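PDB 2DWC: 433aa long hypothetical phosphoribosylglycinamide formyl transferase from Pyrococcus horikoshii, which is probably a PurT-like member of the ATP-grasp superfamily and holds adenosine-5'-diphosphate in its nucleotide pocket. Local coordinates for residues 111-114 and 115-118; 120-123 and 124-128; 140-144 and 145-149. One frame throughout, in Å; residues are numbered along the deposited sequence.

Interaction 1: 111-114 and 115-118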
loop_
_atom_site.group_PDB
_atom_site.type_symbol
_atom_site.label_atom_id
_atom_site.label_comp_id
_atom_site.label_asym_id
_atom_site.label_seq_id
_atom_site.Cartn_x
_atom_site.Cartn_y
_atom_site.Cartn_z
ATOM N N ASN B 111 -18.614 1.413 17.761
ATOM C CA ASN B 111 -18.986 1.538 19.197
ATOM C C ASN B 111 -19.105 0.073 19.637
ATOM O O ASN B 111 -19.191 -0.847 18.799
ATOM C CB ASN B 111 -20.311 2.338 19.500
ATOM C CG ASN B 111 -21.443 1.964 18.595
ATOM O OD1 ASN B 111 -21.810 0.800 18.476
ATOM N ND2 ASN B 111 -22.022 2.979 17.933
ATOM N N ALA B 112 -19.114 -0.157 20.937
ATOM C CA ALA B 112 -19.168 -1.526 21.437
ATOM C C ALA B 112 -20.488 -2.221 21.090
ATOM O O ALA B 112 -20.517 -3.385 20.713
ATOM C CB ALA B 112 -18.940 -1.513 22.982
ATOM N N ARG B 113 -21.585 -1.476 21.175
ATOM C CA ARG B 113 -22.898 -2.058 20.917
ATOM C C ARG B 113 -23.040 -2.651 19.516
ATOM O O ARG B 113 -23.665 -3.705 19.332
ATOM C CB ARG B 113 -23.968 -0.986 21.179
ATOM C CG ARG B 113 -25.405 -1.531 20.983
ATOM C CD ARG B 113 -26.413 -0.759 21.824
ATOM N NE ARG B 113 -27.673 -1.503 21.988
ATOM C CZ ARG B 113 -28.640 -1.550 21.074
ATOM N NH1 ARG B 113 -28.502 -0.884 19.936
ATOM N NH2 ARG B 113 -29.730 -2.288 21.275
ATOM N N ALA B 114 -22.419 -2.014 18.517
ATOM C CA ALA B 114 -22.529 -2.534 17.149
ATOM C C ALA B 114 -21.989 -3.933 17.005
ATOM O O ALA B 114 -22.570 -4.746 16.303
ATOM C CB ALA B 114 -21.827 -1.580 16.129
ATOM N N THR B 115 -20.872 -4.233 17.661
ATOM C CA THR B 115 -20.312 -5.575 17.565
ATOM C C THR B 115 -21.206 -6.556 18.299
ATOM O O THR B 115 -21.460 -7.670 17.815
ATOM C CB THR B 115 -18.881 -5.593 18.122
ATOM O OG1 THR B 115 -18.063 -4.838 17.224
ATOM C CG2 THR B 115 -18.315 -7.025 18.221
ATOM N N TRP B 116 -21.746 -6.120 19.422
ATOM C CA TRP B 116 -22.618 -6.995 20.208
ATOM C C TRP B 116 -23.927 -7.273 19.446
ATOM O O TRP B 116 -24.444 -8.386 19.499
ATOM C CB TRP B 116 -22.862 -6.319 21.563
ATOM C CG TRP B 116 -23.902 -6.936 22.418
ATOM C CD1 TRP B 116 -23.735 -7.945 23.332
ATOM C CD2 TRP B 116 -25.261 -6.510 22.523
ATOM N NE1 TRP B 116 -24.923 -8.169 24.008
ATOM C CE2 TRP B 116 -25.873 -7.298 23.531
ATOM C CE3 TRP B 116 -26.022 -5.528 21.868
ATOM C CZ2 TRP B 116 -27.210 -7.130 23.897
ATOM C CZ3 TRP B 116 -27.361 -5.364 22.239
ATOM C CH2 TRP B 116 -27.931 -6.160 23.239
ATOM N N ILE B 117 -24.444 -6.287 18.716
ATOM C CA ILE B 117 -25.654 -6.503 17.939
ATOM C C ILE B 117 -25.399 -7.422 16.762
ATOM O O ILE B 117 -26.077 -8.428 16.604
ATOM C CB ILE B 117 -26.220 -5.197 17.380
ATOM C CG1 ILE B 117 -26.859 -4.395 18.500
ATOM C CG2 ILE B 117 -27.231 -5.488 16.243
ATOM C CD1 ILE B 117 -27.434 -3.069 18.034
ATOM N N ALA B 118 -24.369 -7.110 15.975
ATOM C CA ALA B 118 -24.086 -7.874 14.770
ATOM C C ALA B 118 -23.725 -9.322 14.975
ATOM O O ALA B 118 -23.830 -10.135 14.048
ATOM C CB ALA B 118 -22.971 -7.162 13.943
HETATM O O HOH W 1 -17.188 -2.633 18.320
#
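Arg113 meets both Trp116 and Ile117 one turn further along helix 112-118, and these two pairs make up the side-chain packing of the contact. Arg113 CG stands anti to the backbone N (chi1 -178°), and the chain runs extended from there to NE, which carries the guanidinium outward, to where Trp116 and Ile117 of the next turn can meet it. Ile117 reaches one face of that flat group with its CD1, 3.1 Å from Arg113 NH1. Trp116 approaches obliquely: its CZ3 lies 3.9 Å from Arg113 NE, and the ring and guanidinium planes are 46° apart, so this is no parallel stack. The indole also meets Phe99 edge-to-face and makes a cation-pi contact with Arg123.

Backbone hydrogen bonds form the second group. Ile117 N donates to Arg113 O at 2.8 Å, with the C=O...N angle at 166°, and Ala118 N donates to Ala114 O at 3.0 Å. Trp116 N closes the first full turn on Ala112 O at 3.3 Å. The same carbonyl also takes a weak bond from Thr115 N.

Polar side chains act at the N-terminal end. Asn111 OD1 accepts from Ala114 N at 2.9 Å, which satisfies an amide of the first turn that has no preceding helical carbonyl. A water spans the same turn, donating to Asn111 O and accepting from Thr115 OG1 at 2.6 Å; that hydroxyl is also hydrogen-bonded to Arg295. Asn111 ND2 is tied to Leu270 O, which gives the capping amide a second anchor.

An Asn N-cap followed by successive i to i+4 bonds is the classic start of an alpha-helix, here a short one that packs against helix 95-103 in the preATP-grasp region, a Rossmann-like unit.

Interaction 2: 120-123 and 124-128. With ADP (adenosine-5'-diphosphate), chain H.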
loop_
_atom_site.group_PDB
_atom_site.type_symbol
_atom_site.label_atom_id
_atom_site.label_comp_id
_atom_site.label_asym_id
_atom_site.label_seq_id
_atom_site.Cartn_x
_atom_site.Cartn_y
_atom_site.Cartn_z
ATOM N N HIS B 120 -25.271 -11.438 16.904
ATOM C CA HIS B 120 -26.458 -12.204 17.317
ATOM C C HIS B 120 -27.522 -12.014 16.229
ATOM O O HIS B 120 -28.062 -10.914 16.073
ATOM C CB HIS B 120 -26.942 -11.655 18.652
ATOM C CG HIS B 120 -27.936 -12.534 19.347
ATOM N ND1 HIS B 120 -29.246 -12.662 18.926
ATOM C CD2 HIS B 120 -27.819 -13.308 20.453
ATOM C CE1 HIS B 120 -29.893 -13.470 19.748
ATOM N NE2 HIS B 120 -29.050 -13.876 20.684
ATOM N N ARG B 121 -27.851 -13.087 15.512
ATOM C CA ARG B 121 -28.785 -12.956 14.404
ATOM C C ARG B 121 -30.145 -12.363 14.756
ATOM O O ARG B 121 -30.757 -11.685 13.925
ATOM C CB ARG B 121 -28.970 -14.291 13.671
ATOM C CG ARG B 121 -27.703 -14.874 13.072
ATOM C CD ARG B 121 -28.100 -15.974 12.140
ATOM N NE ARG B 121 -26.976 -16.798 11.741
ATOM C CZ ARG B 121 -26.155 -16.518 10.737
ATOM N NH1 ARG B 121 -26.320 -15.416 10.014
ATOM N NH2 ARG B 121 -25.184 -17.374 10.440
ATOM N N GLU B 122 -30.616 -12.588 15.982
ATOM C CA GLU B 122 -31.909 -12.032 16.378
ATOM C C GLU B 122 -31.799 -10.540 16.708
ATOM O O GLU B 122 -32.610 -9.730 16.281
ATOM C CB GLU B 122 -32.484 -12.788 17.587
ATOM C CG GLU B 122 -33.827 -12.200 18.008
ATOM C CD GLU B 122 -34.512 -13.008 19.096
ATOM O OE1 GLU B 122 -35.682 -12.706 19.399
ATOM O OE2 GLU B 122 -33.876 -13.927 19.637
ATOM N N ARG B 123 -30.781 -10.161 17.477
ATOM C CA ARG B 123 -30.629 -8.754 17.781
ATOM C C ARG B 123 -30.440 -7.964 16.469
ATOM O O ARG B 123 -30.981 -6.880 16.300
ATOM C CB ARG B 123 -29.426 -8.530 18.710
ATOM C CG ARG B 123 -29.570 -9.176 20.096
ATOM C CD ARG B 123 -28.518 -8.641 21.087
ATOM N NE ARG B 123 -27.162 -9.145 20.837
ATOM C CZ ARG B 123 -26.562 -10.087 21.569
ATOM N NH1 ARG B 123 -27.200 -10.630 22.601
ATOM N NH2 ARG B 123 -25.322 -10.481 21.283
ATOM N N LEU B 124 -29.682 -8.531 15.544
ATOM C CA LEU B 124 -29.416 -7.855 14.278
ATOM C C LEU B 124 -30.668 -7.736 13.412
ATOM O O LEU B 124 -31.009 -6.651 12.945
ATOM C CB LEU B 124 -28.347 -8.606 13.496
ATOM C CG LEU B 124 -27.923 -7.918 12.200
ATOM C CD1 LEU B 124 -27.515 -6.468 12.509
ATOM C CD2 LEU B 124 -26.782 -8.714 11.567
ATOM N N ARG B 125 -31.338 -8.865 13.200
ATOM C CA ARG B 125 -32.538 -8.854 12.367
ATOM C C ARG B 125 -33.575 -7.904 12.945
ATOM O O ARG B 125 -34.179 -7.111 12.219
ATOM C CB ARG B 125 -33.105 -10.279 12.223
ATOM C CG ARG B 125 -34.347 -10.382 11.293
ATOM C CD ARG B 125 -34.189 -9.674 9.930
ATOM N NE ARG B 125 -33.089 -10.204 9.096
ATOM C CZ ARG B 125 -33.243 -11.063 8.097
ATOM N NH1 ARG B 125 -34.450 -11.519 7.793
ATOM N NH2 ARG B 125 -32.192 -11.428 7.369
ATOM N N GLU B 126 -33.792 -7.943 14.256
ATOM C CA GLU B 126 -34.776 -7.035 14.837
ATOM C C GLU B 126 -34.354 -5.577 14.686
ATOM O O GLU B 126 -35.191 -4.685 14.536
ATOM C CB GLU B 126 -35.012 -7.392 16.311
ATOM C CG GLU B 126 -35.685 -8.770 16.490
ATOM C CD GLU B 126 -36.913 -8.937 15.584
ATOM O OE1 GLU B 126 -36.892 -9.809 14.682
ATOM O OE2 GLU B 126 -37.886 -8.181 15.765
ATOM N N THR B 127 -33.044 -5.325 14.719
ATOM C CA THR B 127 -32.569 -3.960 14.538
ATOM C C THR B 127 -32.901 -3.502 13.116
ATOM O O THR B 127 -33.353 -2.372 12.912
ATOM C CB THR B 127 -31.028 -3.869 14.807
ATOM O OG1 THR B 127 -30.779 -4.204 16.180
ATOM C CG2 THR B 127 -30.496 -2.453 14.535
ATOM N N LEU B 128 -32.661 -4.374 12.134
ATOM C CA LEU B 128 -32.971 -4.010 10.752
ATOM C C LEU B 128 -34.464 -3.794 10.522
ATOM O O LEU B 128 -34.855 -2.863 9.832
ATOM C CB LEU B 128 -32.506 -5.088 9.773
ATOM C CG LEU B 128 -31.086 -4.952 9.189
ATOM C CD1 LEU B 128 -30.106 -4.603 10.285
ATOM C CD2 LEU B 128 -30.694 -6.253 8.487
HETATM P PB ADP H . -23.052 -15.943 7.271
HETATM O O1B ADP H . -22.270 -14.792 7.776
HETATM O O2B ADP H . -22.586 -16.805 5.992
HETATM O O3B ADP H . -24.098 -16.734 8.204
HETATM P PA ADP H . -25.587 -15.837 6.076
HETATM O O1A ADP H . -25.778 -17.144 6.744
HETATM O O2A ADP H . -26.732 -14.791 6.506
HETATM O O3A ADP H . -24.188 -15.140 6.461
HETATM O "O5'" ADP H . -25.631 -15.966 4.476
HETATM C "C5'" ADP H . -24.707 -16.818 3.794
HETATM C "C4'" ADP H . -25.204 -17.040 2.367
HETATM O "O4'" ADP H . -26.334 -17.926 2.315
HETATM C "C3'" ADP H . -25.719 -15.716 1.802
HETATM O "O3'" ADP H . -24.608 -14.943 1.341
HETATM C "C2'" ADP H . -26.490 -16.284 0.614
HETATM O "O2'" ADP H . -25.566 -16.799 -0.348
HETATM C "C1'" ADP H . -27.225 -17.440 1.293
HETATM N N9 ADP H . -28.456 -16.966 1.967
HETATM C C8 ADP H . -28.578 -16.634 3.249
HETATM N N7 ADP H . -29.839 -16.278 3.498
HETATM C C5 ADP H . -30.522 -16.390 2.368
HETATM C C6 ADP H . -31.847 -16.154 2.005
HETATM N N6 ADP H . -32.736 -15.771 2.914
HETATM N N1 ADP H . -32.213 -16.354 0.731
HETATM C C2 ADP H . -31.347 -16.771 -0.175
HETATM N N3 ADP H . -30.083 -17.008 0.136
HETATM C C4 ADP H . -29.644 -16.828 1.386
#
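Glu122 and Glu126 stand one turn apart on helix 121-132 and touch through their aliphatic parts, CG to CG at 4.2 Å. Their carboxylates are turned almost perpendicular, 83° between planes, and OE1 of Glu122 lies 5.7 Å from OE1 of Glu126. The chains part because their first torsions differ, and Glu126 also bends at chi2 (-49°) where Glu122 stays extended. Glu126 OE1 is hydrogen-bonded to the hydroxyls of Tyr139 and Tyr141, which probably eases the nearness of two like charges.

Thr127 bonds back to Arg123 with both its hydroxyl and its backbone N. Its OG1 gives a hydrogen bond of 2.7 Å to Arg123 O, while Thr127 N bonds the same oxygen at 3.0 Å. The two donors arrive from opposite faces of the carbonyl plane, so one oxygen is gripped twice and the threonine hydroxyl spends its proton within the helix.

At the N-terminal end the His120 ring brings ND1 to the first-turn amides: it accepts from Arg123 N at 3.3 Å, the donor lying 28° out of the ring plane, and a weaker bond comes from Glu122 N. His120 CB lies above one face of the Arg123 guanidinium, toward its rim; NH2 of that group bonds Trp116 O. Leu124 N completes the first turn on His120 O at 2.9 Å.

Arg121 runs out from the helix toward the ligand, extended from CG to NE. Its guanidinium meets the ligand edge-on: NH2 bonds O3B of ADP at 2.6 Å, NH1 reaches the same oxygen weakly, and NE is held by Ala163 O, which helps fix the rotation of the group. A histidine-capped helix thus presents, from its first turn, an arginine to the beta-phosphate in the nucleotide pocket of this ATP-grasp protein.

Interaction 3: 140-144 and 145-149; sequences MYATT and LDELY
Glu147 reaches back across the turn to Thr143, where its OE2 accepts the backbone N at 2.8 Å. The N-H points well at the oxygen (155°) and meets it nearly along the C-O axis. From CG the glutamate chain is extended, and it lies beside the Thr143 side chain, both pointing the same way. Thr144, the next residue, takes the Glu147 N-H on its OG1 at 3.0 Å. With chi1 at 62°, the hydroxyl sits between the backbone N and the carbonyl carbon, in position to accept from the helix end. Glu147 CG passes obliquely by that oxygen at 3.2 Å.

Thr144 is the N-cap of helix 145-155, and the join is a strand-turn-helix: strand 140-142 and helix 145-149 run nearly antiparallel, at 153°, with their axes 7.4 Å apart at closest. Leu148 N donates to Thr144 O at 2.8 Å, setting the first turn.

Beneath the polar turn, Ala142 CB packs on Leu148 CB at 4.0 Å, joining the end of the strand to the buried side of the helix. Leu148 also touches Ile181 of helix 181-185. Further out, strand 139-142 is an edge of a four-stranded antiparallel sheet, where Ala142 is backbone-bonded to Ile199 and Met140 to Val201. The Tyr141 ring meets that of Tyr139 with planes at about 60°.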
loop_
_atom_site.group_PDB
_atom_site.type_symbol
_atom_site.label_atom_id
_atom_site.label_comp_id
_atom_site.label_asym_id
_atom_site.label_seq_id
_atom_site.Cartn_x
_atom_site.Cartn_y
_atom_site.Cartn_z
ATOM N N MET B 140 -38.847 -16.100 10.952
ATOM C CA MET B 140 -39.428 -16.495 12.237
ATOM C C MET B 140 -38.311 -17.125 13.055
ATOM O O MET B 140 -37.349 -17.634 12.497
ATOM C CB MET B 140 -40.506 -17.557 12.045
ATOM C CG MET B 140 -41.746 -17.070 11.381
ATOM S SD MET B 140 -42.932 -18.440 11.259
ATOM C CE MET B 140 -42.968 -18.988 12.935
ATOM N N TYR B 141 -38.446 -17.126 14.374
ATOM C CA TYR B 141 -37.434 -17.760 15.208
ATOM C C TYR B 141 -38.021 -19.031 15.810
ATOM O O TYR B 141 -39.241 -19.158 15.942
ATOM C CB TYR B 141 -37.003 -16.845 16.355
ATOM C CG TYR B 141 -36.485 -15.496 15.912
ATOM C CD1 TYR B 141 -37.269 -14.343 16.056
ATOM C CD2 TYR B 141 -35.242 -15.374 15.320
ATOM C CE1 TYR B 141 -36.820 -13.106 15.621
ATOM C CE2 TYR B 141 -34.773 -14.129 14.869
ATOM C CZ TYR B 141 -35.560 -13.007 15.023
ATOM O OH TYR B 141 -35.126 -11.779 14.597
ATOM N N ALA B 142 -37.157 -19.966 16.186
ATOM C CA ALA B 142 -37.591 -21.216 16.805
ATOM C C ALA B 142 -36.634 -21.497 17.948
ATOM O O ALA B 142 -35.438 -21.313 17.800
ATOM C CB ALA B 142 -37.547 -22.351 15.814
ATOM N N THR B 143 -37.169 -21.927 19.086
ATOM C CA THR B 143 -36.366 -22.238 20.251
ATOM C C THR B 143 -36.484 -23.727 20.573
ATOM O O THR B 143 -35.759 -24.259 21.413
ATOM C CB THR B 143 -36.833 -21.427 21.474
ATOM O OG1 THR B 143 -36.544 -20.041 21.260
ATOM C CG2 THR B 143 -36.127 -21.898 22.733
ATOM N N THR B 144 -37.413 -24.402 19.911
ATOM C CA THR B 144 -37.582 -25.839 20.123
ATOM C C THR B 144 -37.789 -26.504 18.776
ATOM O O THR B 144 -38.076 -25.833 17.783
ATOM C CB THR B 144 -38.805 -26.155 21.000
ATOM O OG1 THR B 144 -39.994 -25.697 20.339
ATOM C CG2 THR B 144 -38.680 -25.472 22.355
ATOM N N LEU B 145 -37.651 -27.824 18.745
ATOM C CA LEU B 145 -37.850 -28.563 17.511
ATOM C C LEU B 145 -39.302 -28.376 17.074
ATOM O O LEU B 145 -39.591 -28.225 15.884
ATOM C CB LEU B 145 -37.531 -30.040 17.729
ATOM C CG LEU B 145 -37.705 -30.987 16.540
ATOM C CD1 LEU B 145 -37.006 -30.432 15.311
ATOM C CD2 LEU B 145 -37.143 -32.358 16.905
ATOM N N ASP B 146 -40.214 -28.368 18.040
ATOM C CA ASP B 146 -41.631 -28.176 17.740
ATOM C C ASP B 146 -41.846 -26.835 17.058
ATOM O O ASP B 146 -42.621 -26.721 16.113
ATOM C CB ASP B 146 -42.462 -28.219 19.025
ATOM C CG ASP B 146 -42.767 -29.634 19.480
ATOM O OD1 ASP B 146 -41.881 -30.520 19.393
ATOM O OD2 ASP B 146 -43.904 -29.852 19.937
ATOM N N GLU B 147 -41.161 -25.809 17.545
ATOM C CA GLU B 147 -41.309 -24.496 16.947
ATOM C C GLU B 147 -40.627 -24.474 15.587
ATOM O O GLU B 147 -41.101 -23.821 14.655
ATOM C CB GLU B 147 -40.713 -23.434 17.862
ATOM C CG GLU B 147 -41.547 -23.159 19.081
ATOM C CD GLU B 147 -40.993 -22.012 19.894
ATOM O OE1 GLU B 147 -41.678 -21.568 20.841
ATOM O OE2 GLU B 147 -39.873 -21.554 19.576
ATOM N N LEU B 148 -39.525 -25.209 15.468
ATOM C CA LEU B 148 -38.807 -25.266 14.195
ATOM C C LEU B 148 -39.717 -25.859 13.103
ATOM O O LEU B 148 -39.784 -25.327 11.985
ATOM C CB LEU B 148 -37.535 -26.108 14.342
ATOM C CG LEU B 148 -36.300 -25.761 13.498
ATOM C CD1 LEU B 148 -35.734 -27.040 12.965
ATOM C CD2 LEU B 148 -36.627 -24.793 12.371
ATOM N N TYR B 149 -40.430 -26.946 13.429
ATOM C CA TYR B 149 -41.330 -27.565 12.445
ATOM C C TYR B 149 -42.391 -26.587 11.993
ATOM O O TYR B 149 -42.635 -26.424 10.794
ATOM C CB TYR B 149 -42.025 -28.797 13.029
ATOM C CG TYR B 149 -41.303 -30.085 12.780
ATOM C CD1 TYR B 149 -40.548 -30.689 13.786
ATOM C CD2 TYR B 149 -41.372 -30.709 11.531
ATOM C CE1 TYR B 149 -39.877 -31.885 13.561
ATOM C CE2 TYR B 149 -40.699 -31.913 11.291
ATOM C CZ TYR B 149 -39.956 -32.490 12.311
ATOM O OH TYR B 149 -39.282 -33.665 12.081
#

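How the interactions relate
The three contacts follow one another along the chain; interactions 1 and 2 are the first turns of successive helices, interaction 3 closes a strand-to-helix turn, and none nests within or crosses another. Interaction 1 opens helix 112-118 and interaction 2 the next helix, 121-132. The two touch, with Ile117 CG2 packed 3.8 Å from Leu124 CA and their centres about 11 Å apart. Interaction 3 follows where strand 139-142 turns into helix 145-155, its centre about 17 Å from that of interaction 2; Glu122 CG meets Tyr141 CZ at 3.5 Å. Interactions 1 and 3 do not touch; helix 121-132, which contacts both, lies between helix 112-118 and the edge of the four-stranded antiparallel sheet.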